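PDB 4NNB: OBCA, Oxalate Biosynthetic Component A from Burkholderia glumae, which joins an N-terminal domain of its own family to a TIM-barrel-type enzyme region and is modelled with magnesium and oxaloacetate ions. Local coordinates for residues 22-27 / 242-247; 61-66 / 154-159; 26-31 / 236-241; 55-60 / 159-164. All coordinates share one frame; numbering follows the deposited sequence.

Contact 1 of 4, residues 22-27 / 242-247; sequences PFEATF and GVVTVG
The hairpin of strands 234-238 and 242-246 is met by the loop 22-27 on the edge of strand 242-246 turned away from strand 234-238, where E24 reaches T245. E24 has its CG anti to its carbonyl carbon (chi1 -79°), and the chain runs out extended from there, arriving across the T245 side chain at about a right angle. The carboxylate then takes two donors from this one residue. The backbone N of T245 gives a nearly straight bond of 2.8 Å to E24 OE1, which it meets on the syn side, 21° out of the carboxylate plane. T245 OG1 donates to E24 OE2 at a short 2.5 Å, and OE2 receives it on its syn lone pair, on the side of the other oxygen. Because OG1 of T245 sits beside its own backbone N (chi1 -52°), hydroxyl and N-H can serve the two oxygens together, which fixes the rotation of the carboxylate.

In the two-stranded antiparallel hairpin, V244 and V246 spend their backbone bonds on I236 and R234, so the N-H of T245 faces away from the partner strand and is available to the loop. The carbonyl of V243 lies along the same edge and is bridged by a water, which donates to V243 O at 2.5 Å and accepts from A25 N at 3.0 Å. Apolar contact is slight: A25 CB meets V244 CG2 at 4.1 Å. The loop itself is tied to the strand 155-159 on its other flank, through P22 O to the ring of H157 and T26 OG1 to H156 O.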
# COMPACT_ATOMS: atom_id res chain seq x y z
N PRO A 22 -11.85 10.63 6.88
CA PRO A 22 -11.42 12.01 7.13
C PRO A 22 -12.53 12.89 7.70
O PRO A 22 -12.26 14.05 8.04
CB PRO A 22 -11.07 12.52 5.73
CG PRO A 22 -11.96 11.76 4.83
CD PRO A 22 -12.07 10.38 5.44
N PHE A 23 -13.75 12.37 7.79
CA PHE A 23 -14.84 13.13 8.38
C PHE A 23 -15.03 12.82 9.86
O PHE A 23 -15.91 13.38 10.50
CB PHE A 23 -16.15 12.88 7.62
CG PHE A 23 -16.06 13.18 6.15
CD1 PHE A 23 -15.97 14.49 5.71
CD2 PHE A 23 -16.07 12.16 5.22
CE1 PHE A 23 -15.90 14.77 4.35
CE2 PHE A 23 -15.98 12.42 3.86
CZ PHE A 23 -15.90 13.73 3.42
N GLU A 24 -14.20 11.93 10.40
CA GLU A 24 -14.26 11.62 11.83
C GLU A 24 -13.26 12.46 12.59
O GLU A 24 -12.29 12.95 12.01
CB GLU A 24 -14.01 10.12 12.11
CG GLU A 24 -15.24 9.23 11.83
CD GLU A 24 -15.23 7.88 12.57
OE1 GLU A 24 -14.19 7.46 13.12
OE2 GLU A 24 -16.30 7.23 12.58
N ALA A 25 -13.52 12.65 13.88
CA ALA A 25 -12.62 13.40 14.75
C ALA A 25 -11.21 12.83 14.69
O ALA A 25 -11.02 11.62 14.57
CB ALA A 25 -13.12 13.39 16.17
N THR A 26 -10.21 13.70 14.80
CA THR A 26 -8.82 13.27 14.73
C THR A 26 -8.08 13.59 16.01
O THR A 26 -6.89 13.29 16.14
CB THR A 26 -8.09 13.90 13.53
OG1 THR A 26 -8.17 15.33 13.62
CG2 THR A 26 -8.71 13.43 12.22
N PHE A 27 -8.78 14.18 16.97
CA PHE A 27 -8.19 14.49 18.27
C PHE A 27 -9.25 14.33 19.36
O PHE A 27 -10.39 14.79 19.22
CB PHE A 27 -7.64 15.92 18.27
CG PHE A 27 -7.12 16.38 19.62
CD1 PHE A 27 -5.95 15.85 20.15
CD2 PHE A 27 -7.79 17.36 20.33
CE1 PHE A 27 -5.46 16.27 21.38
CE2 PHE A 27 -7.31 17.79 21.57
CZ PHE A 27 -6.15 17.25 22.09
N GLY A 242 -18.37 13.35 19.80
CA GLY A 242 -19.09 12.57 18.81
C GLY A 242 -18.56 11.15 18.69
O GLY A 242 -17.88 10.66 19.59
N VAL A 243 -18.85 10.51 17.57
CA VAL A 243 -18.50 9.10 17.39
C VAL A 243 -17.18 8.91 16.64
O VAL A 243 -16.93 9.55 15.61
CB VAL A 243 -19.62 8.34 16.66
CG1 VAL A 243 -19.29 6.86 16.54
CG2 VAL A 243 -20.95 8.53 17.38
N VAL A 244 -16.34 8.04 17.17
CA VAL A 244 -15.15 7.58 16.48
C VAL A 244 -15.34 6.07 16.20
O VAL A 244 -15.86 5.34 17.06
CB VAL A 244 -13.89 7.90 17.31
CG1 VAL A 244 -12.76 6.96 16.96
CG2 VAL A 244 -13.47 9.36 17.08
N THR A 245 -14.97 5.62 15.01
CA THR A 245 -15.12 4.21 14.62
C THR A 245 -13.76 3.52 14.59
O THR A 245 -12.85 3.99 13.92
CB THR A 245 -15.75 4.10 13.23
OG1 THR A 245 -16.95 4.89 13.18
CG2 THR A 245 -16.07 2.65 12.86
N VAL A 246 -13.62 2.42 15.33
CA VAL A 246 -12.37 1.66 15.33
C VAL A 246 -12.54 0.27 14.72
O VAL A 246 -13.67 -0.22 14.57
CB VAL A 246 -11.80 1.54 16.74
CG1 VAL A 246 -11.54 2.92 17.31
CG2 VAL A 246 -12.76 0.79 17.64
N GLY A 247 -11.42 -0.37 14.38
CA GLY A 247 -11.42 -1.65 13.69
C GLY A 247 -10.03 -2.02 13.19
O GLY A 247 -9.27 -1.14 12.77
O HOH W 1 -16.15 11.86 15.03

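Contact 2 of 4, residues 61-66 / 154-159; sequences GRLLQV and RQHHYL
L63 reaches diagonally to the ring of H156 on one face of a three-stranded antiparallel sheet, in which strand 62-66 is the middle strand and strand 155-159 lies at one border; the other neighbour is 184-185. The two strands run antiparallel, with six backbone hydrogen bonds. R62 pairs with L159, L64 with H157 and V66 with Q155, each through a reciprocal N-H to O pair, such as L64 N to H157 O at 2.8 Å. Between them, the non-hydrogen-bonded pairs L63-Y158 and Q65-H156 bring CA hydrogens close to carbonyl oxygens.

Among the side chains, a CH-pi contact stands out: L63 CD1 sits over one face of the H156 ring, 3.7 Å from its centroid and 15° off the normal. Q65 lies beside the same ring, pointing the same way, its amide plane 69° from that of the imidazole. On the face shared by L64, Q155 and H157, Q155 has its CG between backbone N and carbonyl carbon (chi1 76°), and its amide reaches L64, Q155 NE2 lying 3.7 Å from L64 CD2.

Several polar ends find partners beyond the two strands: H157 NE2 binds P22 O, R154 NH1 binds G67 O, and R62 NE forms a salt bridge with E179. R62 NH1 turns back to G61 O at 2.9 Å. At that end a water in the plane of the Y158 ring accepts from Y158 OH at 2.5 Å and from G61 N at 3.2 Å.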
# COMPACT_ATOMS: atom_id res chain seq x y z
N GLY A 61 -1.04 21.31 20.43
CA GLY A 61 -1.49 21.01 19.08
C GLY A 61 -2.39 22.12 18.57
O GLY A 61 -2.73 23.03 19.33
N ARG A 62 -2.76 22.06 17.29
CA ARG A 62 -3.78 22.95 16.75
C ARG A 62 -4.90 22.13 16.11
O ARG A 62 -4.65 21.09 15.48
CB ARG A 62 -3.20 23.95 15.74
CG ARG A 62 -2.18 24.94 16.30
CD ARG A 62 -2.83 25.96 17.24
NE ARG A 62 -1.84 26.89 17.80
CZ ARG A 62 -1.04 26.62 18.82
NH1 ARG A 62 -1.07 25.44 19.43
NH2 ARG A 62 -0.19 27.55 19.25
N LEU A 63 -6.14 22.60 16.29
CA LEU A 63 -7.31 21.90 15.75
C LEU A 63 -8.11 22.86 14.90
O LEU A 63 -8.44 23.97 15.34
CB LEU A 63 -8.19 21.36 16.89
CG LEU A 63 -9.57 20.80 16.51
CD1 LEU A 63 -9.43 19.48 15.74
CD2 LEU A 63 -10.45 20.60 17.74
N LEU A 64 -8.40 22.45 13.67
CA LEU A 64 -9.32 23.17 12.82
C LEU A 64 -10.64 22.39 12.81
O LEU A 64 -10.70 21.26 12.31
CB LEU A 64 -8.77 23.31 11.39
CG LEU A 64 -9.66 24.10 10.42
CD1 LEU A 64 -9.93 25.52 10.98
CD2 LEU A 64 -9.08 24.16 9.00
N GLN A 65 -11.69 23.00 13.36
CA GLN A 65 -12.94 22.29 13.57
C GLN A 65 -14.15 23.07 13.08
O GLN A 65 -14.29 24.26 13.38
CB GLN A 65 -13.06 21.92 15.05
CG GLN A 65 -14.45 22.06 15.65
CD GLN A 65 -14.51 21.53 17.07
OE1 GLN A 65 -13.57 21.69 17.86
NE2 GLN A 65 -15.62 20.88 17.41
N VAL A 66 -15.01 22.41 12.31
CA VAL A 66 -16.24 23.02 11.81
C VAL A 66 -17.39 22.04 11.93
O VAL A 66 -17.29 20.90 11.47
CB VAL A 66 -16.14 23.43 10.32
CG1 VAL A 66 -17.47 24.00 9.85
CG2 VAL A 66 -15.03 24.43 10.09
N ARG A 154 -18.08 20.33 7.08
CA ARG A 154 -17.58 19.92 8.39
C ARG A 154 -16.17 19.33 8.34
O ARG A 154 -15.74 18.84 7.30
CB ARG A 154 -18.53 18.87 9.00
CG ARG A 154 -20.01 19.22 8.86
CD ARG A 154 -20.88 18.07 9.37
NE ARG A 154 -22.30 18.36 9.25
CZ ARG A 154 -23.03 18.93 10.21
NH1 ARG A 154 -22.47 19.25 11.37
NH2 ARG A 154 -24.32 19.16 10.01
N GLN A 155 -15.48 19.36 9.48
CA GLN A 155 -14.16 18.74 9.63
C GLN A 155 -13.70 18.83 11.07
O GLN A 155 -14.14 19.70 11.83
CB GLN A 155 -13.11 19.42 8.73
CG GLN A 155 -12.64 20.76 9.26
CD GLN A 155 -11.91 21.60 8.24
OE1 GLN A 155 -12.36 22.69 7.87
NE2 GLN A 155 -10.76 21.11 7.78
N HIS A 156 -12.78 17.95 11.44
CA HIS A 156 -12.19 17.95 12.75
C HIS A 156 -10.76 17.50 12.56
O HIS A 156 -10.43 16.32 12.75
CB HIS A 156 -12.95 16.99 13.66
CG HIS A 156 -12.62 17.15 15.11
ND1 HIS A 156 -11.56 16.51 15.71
CD2 HIS A 156 -13.22 17.89 16.07
CE1 HIS A 156 -11.52 16.85 16.99
NE2 HIS A 156 -12.51 17.69 17.23
N HIS A 157 -9.90 18.44 12.17
CA HIS A 157 -8.55 18.11 11.73
C HIS A 157 -7.48 18.70 12.64
O HIS A 157 -7.43 19.92 12.84
CB HIS A 157 -8.34 18.54 10.27
CG HIS A 157 -9.18 17.77 9.30
ND1 HIS A 157 -9.47 18.23 8.03
CD2 HIS A 157 -9.78 16.56 9.41
CE1 HIS A 157 -10.22 17.34 7.40
NE2 HIS A 157 -10.43 16.32 8.22
N TYR A 158 -6.63 17.82 13.17
CA TYR A 158 -5.66 18.17 14.21
C TYR A 158 -4.20 18.00 13.76
O TYR A 158 -3.84 17.02 13.11
CB TYR A 158 -5.94 17.31 15.45
CG TYR A 158 -4.94 17.41 16.58
CD1 TYR A 158 -3.83 16.57 16.64
CD2 TYR A 158 -5.12 18.32 17.61
CE1 TYR A 158 -2.93 16.65 17.68
CE2 TYR A 158 -4.23 18.41 18.66
CZ TYR A 158 -3.13 17.58 18.69
OH TYR A 158 -2.24 17.67 19.74
N LEU A 159 -3.36 18.96 14.13
CA LEU A 159 -1.92 18.87 13.93
C LEU A 159 -1.25 18.76 15.32
O LEU A 159 -1.58 19.52 16.21
CB LEU A 159 -1.41 20.10 13.18
CG LEU A 159 -2.08 20.37 11.83
CD1 LEU A 159 -1.55 21.64 11.17
CD2 LEU A 159 -1.93 19.17 10.89
O HOH W 2 -2.54 18.94 21.91

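Contact 3 of 4, residues 26-31 / 236-241; sequences TFIPSF and IEIPGL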
# COMPACT_ATOMS: atom_id res chain seq x y z
N THR A 26 -10.21 13.70 14.80
CA THR A 26 -8.82 13.27 14.73
C THR A 26 -8.08 13.59 16.01
O THR A 26 -6.89 13.29 16.14
CB THR A 26 -8.09 13.90 13.53
OG1 THR A 26 -8.17 15.33 13.62
CG2 THR A 26 -8.71 13.43 12.22
N PHE A 27 -8.78 14.18 16.97
CA PHE A 27 -8.19 14.49 18.27
C PHE A 27 -9.25 14.33 19.36
O PHE A 27 -10.39 14.79 19.22
CB PHE A 27 -7.64 15.92 18.27
CG PHE A 27 -7.12 16.38 19.62
CD1 PHE A 27 -5.95 15.85 20.15
CD2 PHE A 27 -7.79 17.36 20.33
CE1 PHE A 27 -5.46 16.27 21.38
CE2 PHE A 27 -7.31 17.79 21.57
CZ PHE A 27 -6.15 17.25 22.09
N ILE A 28 -8.86 13.64 20.42
CA ILE A 28 -9.73 13.44 21.57
C ILE A 28 -9.02 13.99 22.79
O ILE A 28 -8.03 13.42 23.23
CB ILE A 28 -10.04 11.95 21.81
CG1 ILE A 28 -10.71 11.35 20.56
CG2 ILE A 28 -10.93 11.77 23.03
CD1 ILE A 28 -10.84 9.83 20.59
N PRO A 29 -9.51 15.12 23.31
CA PRO A 29 -8.93 15.76 24.51
C PRO A 29 -9.02 14.88 25.76
O PRO A 29 -10.07 14.30 26.04
CB PRO A 29 -9.78 17.02 24.67
CG PRO A 29 -11.06 16.74 23.93
CD PRO A 29 -10.66 15.87 22.78
N SER A 30 -7.91 14.78 26.50
CA SER A 30 -7.82 13.97 27.71
C SER A 30 -8.94 14.24 28.71
O SER A 30 -9.53 13.31 29.27
CB SER A 30 -6.48 14.18 28.40
OG SER A 30 -5.46 13.42 27.78
N PHE A 31 -9.24 15.52 28.94
CA PHE A 31 -10.21 15.89 29.96
C PHE A 31 -11.60 15.36 29.67
O PHE A 31 -12.38 15.10 30.59
CB PHE A 31 -10.22 17.41 30.18
CG PHE A 31 -10.95 18.18 29.13
CD1 PHE A 31 -10.29 18.65 28.01
CD2 PHE A 31 -12.30 18.48 29.29
CE1 PHE A 31 -10.96 19.38 27.04
CE2 PHE A 31 -12.98 19.21 28.32
CZ PHE A 31 -12.31 19.66 27.20
N ILE A 236 -17.36 4.09 18.96
CA ILE A 236 -17.12 4.57 20.32
C ILE A 236 -17.65 6.00 20.45
O ILE A 236 -17.22 6.89 19.72
CB ILE A 236 -15.62 4.56 20.67
CG1 ILE A 236 -15.04 3.15 20.51
CG2 ILE A 236 -15.39 5.06 22.09
CD1 ILE A 236 -13.56 3.07 20.83
N GLU A 237 -18.58 6.22 21.38
CA GLU A 237 -19.19 7.53 21.54
C GLU A 237 -18.52 8.32 22.65
O GLU A 237 -18.31 7.82 23.75
CB GLU A 237 -20.69 7.41 21.78
CG GLU A 237 -21.42 8.75 21.77
CD GLU A 237 -22.81 8.66 21.14
OE1 GLU A 237 -23.76 8.27 21.85
OE2 GLU A 237 -22.94 8.99 19.95
N ILE A 238 -18.17 9.57 22.35
CA ILE A 238 -17.45 10.43 23.29
C ILE A 238 -18.17 11.77 23.43
O ILE A 238 -18.28 12.51 22.46
CB ILE A 238 -16.00 10.64 22.84
CG1 ILE A 238 -15.24 9.31 22.90
CG2 ILE A 238 -15.31 11.69 23.70
CD1 ILE A 238 -13.81 9.38 22.43
N PRO A 239 -18.67 12.07 24.64
CA PRO A 239 -19.43 13.30 24.85
C PRO A 239 -18.61 14.54 24.51
O PRO A 239 -17.40 14.55 24.70
CB PRO A 239 -19.74 13.26 26.35
CG PRO A 239 -19.69 11.81 26.71
CD PRO A 239 -18.59 11.24 25.86
N GLY A 240 -19.28 15.57 23.99
CA GLY A 240 -18.59 16.78 23.60
C GLY A 240 -17.60 16.54 22.47
O GLY A 240 -16.60 17.25 22.34
N LEU A 241 -17.87 15.52 21.66
CA LEU A 241 -16.97 15.18 20.56
C LEU A 241 -17.69 14.44 19.45
O LEU A 241 -17.63 14.85 18.29
CB LEU A 241 -15.78 14.36 21.05
CG LEU A 241 -14.59 14.40 20.09
CD1 LEU A 241 -14.19 15.84 19.83
CD2 LEU A 241 -13.42 13.63 20.65
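The carbonyl oxygen of F27 is buried against L241 and has no hydrogen-bonding partner in the model; what covers it across this contact is methyl carbon, with L241 CD2 3.5 Å and L241 CD1 4.0 Å from F27 O. The rest is hydrocarbon packing. L241 keeps its CG anti to the backbone N (chi1 -160°), and CD2 at the end of the chain is the atom that does most of the touching. L241 CD2 lies 3.5 Å from I28 CG1, with the two side chains crossing at about a right angle, and it meets P29 tip to tip, 4.1 Å from P29 CD.

This joins two separate pieces of sheet. Strand 27-29 is an outer strand of a three-stranded antiparallel sheet, its I28 backbone-hydrogen-bonded to Y190 of strand 189-191, whereas L241 and I238 flank the turn of the hairpin 234-238/242-246, where P239 and G240 reverse the chain. G240 makes that turn with a positive phi of 63°.

I238 points its CB toward the strand, and I238 CD1 is 3.5 Å from I28 CD1 and 3.8 Å from I28 CG2, again with the side chains at roughly a right angle. I28 thus has L241 at its CG1 and I238 at its CD1, while L49 of helix 41-51 and W54 add further apolar neighbours. P29, at the N-cap of helix 30-33, has its N over one face of the F27 ring, offset toward the rim; the stacking partner of F27 is Y158.

Contact 4 of 4, residues 55-60 / 159-164; sequences EVVPAG and LPPALI
Two proline rings, P58 and P161, meet obliquely here, P58 CG against P161 CG at 4.0 Å. P161 opens the first turn of helix 161-170, and the chain of 55-60, leaving strand 55-57, bends around its ring. Different ring atoms meet different partners. CD faces the strand end, with V57 CB 4.1 Å from P161 CD. CG is approached by two carbonyls, P58 O at 3.3 Å and A59 O at 3.4 Å from P161 CG. P161 CB lies 3.7 Å from A59 O. Carbonyl oxygens against ring CH groups therefore make up much of this interface, alongside the apolar touches from V57 and P58.

A helix start suits a proline, since residues in the first turn need no backbone N-H for the helix. P160, just before it, is at the N-cap, and P160 O accepts from I164 N at 3.1 Å and, weakly, from L163 N. P160 also touches W191 of strand 189-191, the strand that pairs with 55-57.

The chain passes over P161 and on to I164 by way of G60, whose phi of 114° turns the backbone there. P58 and A59 are exposed, whereas V57, P161 and I164 are buried. The branch point of I164 comes up to the backbone of the loop: I164 CB and I164 CG2, the latter anti to the backbone N of its own residue, both lie 3.6 Å from G60 O.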
# COMPACT_ATOMS: atom_id res chain seq x y z
N GLU A 55 -2.46 7.97 19.12
CA GLU A 55 -1.24 8.16 19.90
C GLU A 55 -1.43 9.26 20.95
O GLU A 55 -2.16 10.24 20.72
CB GLU A 55 -0.05 8.44 18.97
CG GLU A 55 0.63 9.79 19.16
CD GLU A 55 1.72 10.05 18.12
OE1 GLU A 55 2.22 11.19 18.03
OE2 GLU A 55 2.08 9.10 17.38
N VAL A 56 -0.81 9.09 22.11
CA VAL A 56 -0.90 10.09 23.18
C VAL A 56 -0.09 11.34 22.82
O VAL A 56 1.06 11.23 22.40
CB VAL A 56 -0.40 9.52 24.54
CG1 VAL A 56 -0.19 10.64 25.54
CG2 VAL A 56 -1.39 8.50 25.08
N VAL A 57 -0.70 12.51 22.97
CA VAL A 57 0.01 13.77 22.72
C VAL A 57 -0.13 14.77 23.87
O VAL A 57 -1.17 14.82 24.53
CB VAL A 57 -0.45 14.44 21.40
CG1 VAL A 57 0.05 13.66 20.20
CG2 VAL A 57 -1.97 14.58 21.38
N PRO A 58 0.92 15.56 24.12
CA PRO A 58 0.87 16.64 25.11
C PRO A 58 0.09 17.84 24.58
O PRO A 58 -0.43 17.80 23.47
CB PRO A 58 2.34 17.02 25.28
CG PRO A 58 2.98 16.64 23.99
CD PRO A 58 2.27 15.39 23.55
N ALA A 59 0.01 18.90 25.38
CA ALA A 59 -0.65 20.12 24.93
C ALA A 59 0.19 20.80 23.85
O ALA A 59 1.38 20.51 23.71
CB ALA A 59 -0.89 21.06 26.10
N GLY A 60 -0.43 21.70 23.09
CA GLY A 60 0.29 22.48 22.10
C GLY A 60 -0.09 22.21 20.65
O GLY A 60 0.48 22.82 19.74
N LEU A 159 -3.36 18.96 14.13
CA LEU A 159 -1.92 18.87 13.93
C LEU A 159 -1.25 18.76 15.32
O LEU A 159 -1.58 19.52 16.21
CB LEU A 159 -1.41 20.10 13.18
CG LEU A 159 -2.08 20.37 11.83
CD1 LEU A 159 -1.55 21.64 11.17
CD2 LEU A 159 -1.93 19.17 10.89
N PRO A 160 -0.31 17.80 15.49
CA PRO A 160 0.31 17.53 16.81
C PRO A 160 1.33 18.59 17.24
O PRO A 160 1.87 19.30 16.39
CB PRO A 160 1.02 16.20 16.57
CG PRO A 160 1.41 16.25 15.14
CD PRO A 160 0.22 16.90 14.45
N PRO A 161 1.61 18.68 18.55
CA PRO A 161 2.53 19.68 19.10
C PRO A 161 3.88 19.74 18.38
O PRO A 161 4.36 20.83 18.13
CB PRO A 161 2.71 19.23 20.55
CG PRO A 161 1.42 18.59 20.89
CD PRO A 161 0.98 17.88 19.62
N ALA A 162 4.47 18.59 18.06
CA ALA A 162 5.78 18.57 17.40
C ALA A 162 5.76 19.24 16.02
O ALA A 162 6.73 19.88 15.62
CB ALA A 162 6.29 17.14 17.29
N LEU A 163 4.65 19.09 15.30
CA LEU A 163 4.50 19.77 14.02
C LEU A 163 4.31 21.27 14.25
O LEU A 163 4.92 22.09 13.56
CB LEU A 163 3.31 19.20 13.25
CG LEU A 163 3.18 19.70 11.81
CD1 LEU A 163 4.49 19.48 11.08
CD2 LEU A 163 2.05 18.96 11.10
N ILE A 164 3.48 21.63 15.22
CA ILE A 164 3.18 23.02 15.51
C ILE A 164 4.43 23.75 16.00
O ILE A 164 4.69 24.90 15.62
CB ILE A 164 2.05 23.15 16.54
CG1 ILE A 164 0.75 22.61 15.94
CG2 ILE A 164 1.86 24.60 16.96
CD1 ILE A 164 0.42 23.19 14.56

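In the fold
All four contacts lie on the same side of the chain's centre, 22 to 29 Å from it. Contact 3 is the buried one; the others are partly buried. Contacts 3 and 4 both rest on packing without a polar bond, contact 3 leaving F27 O against methyls, contact 4 setting carbonyl oxygens against a proline ring. Contacts 1 and 3 both take the hairpin 234-238/242-246, contact 1 by a carboxylate and a water at the strand edge, contact 3 at its turn. Contact 2 is backbone pairing within a sheet; contact 4, which shares L159 with contact 2, packs the start of helix 161-170 against the loop after strand 55-57. T26 and F27 join contacts 1 and 3 to contact 2, and F27 also touches V57 of contact 4.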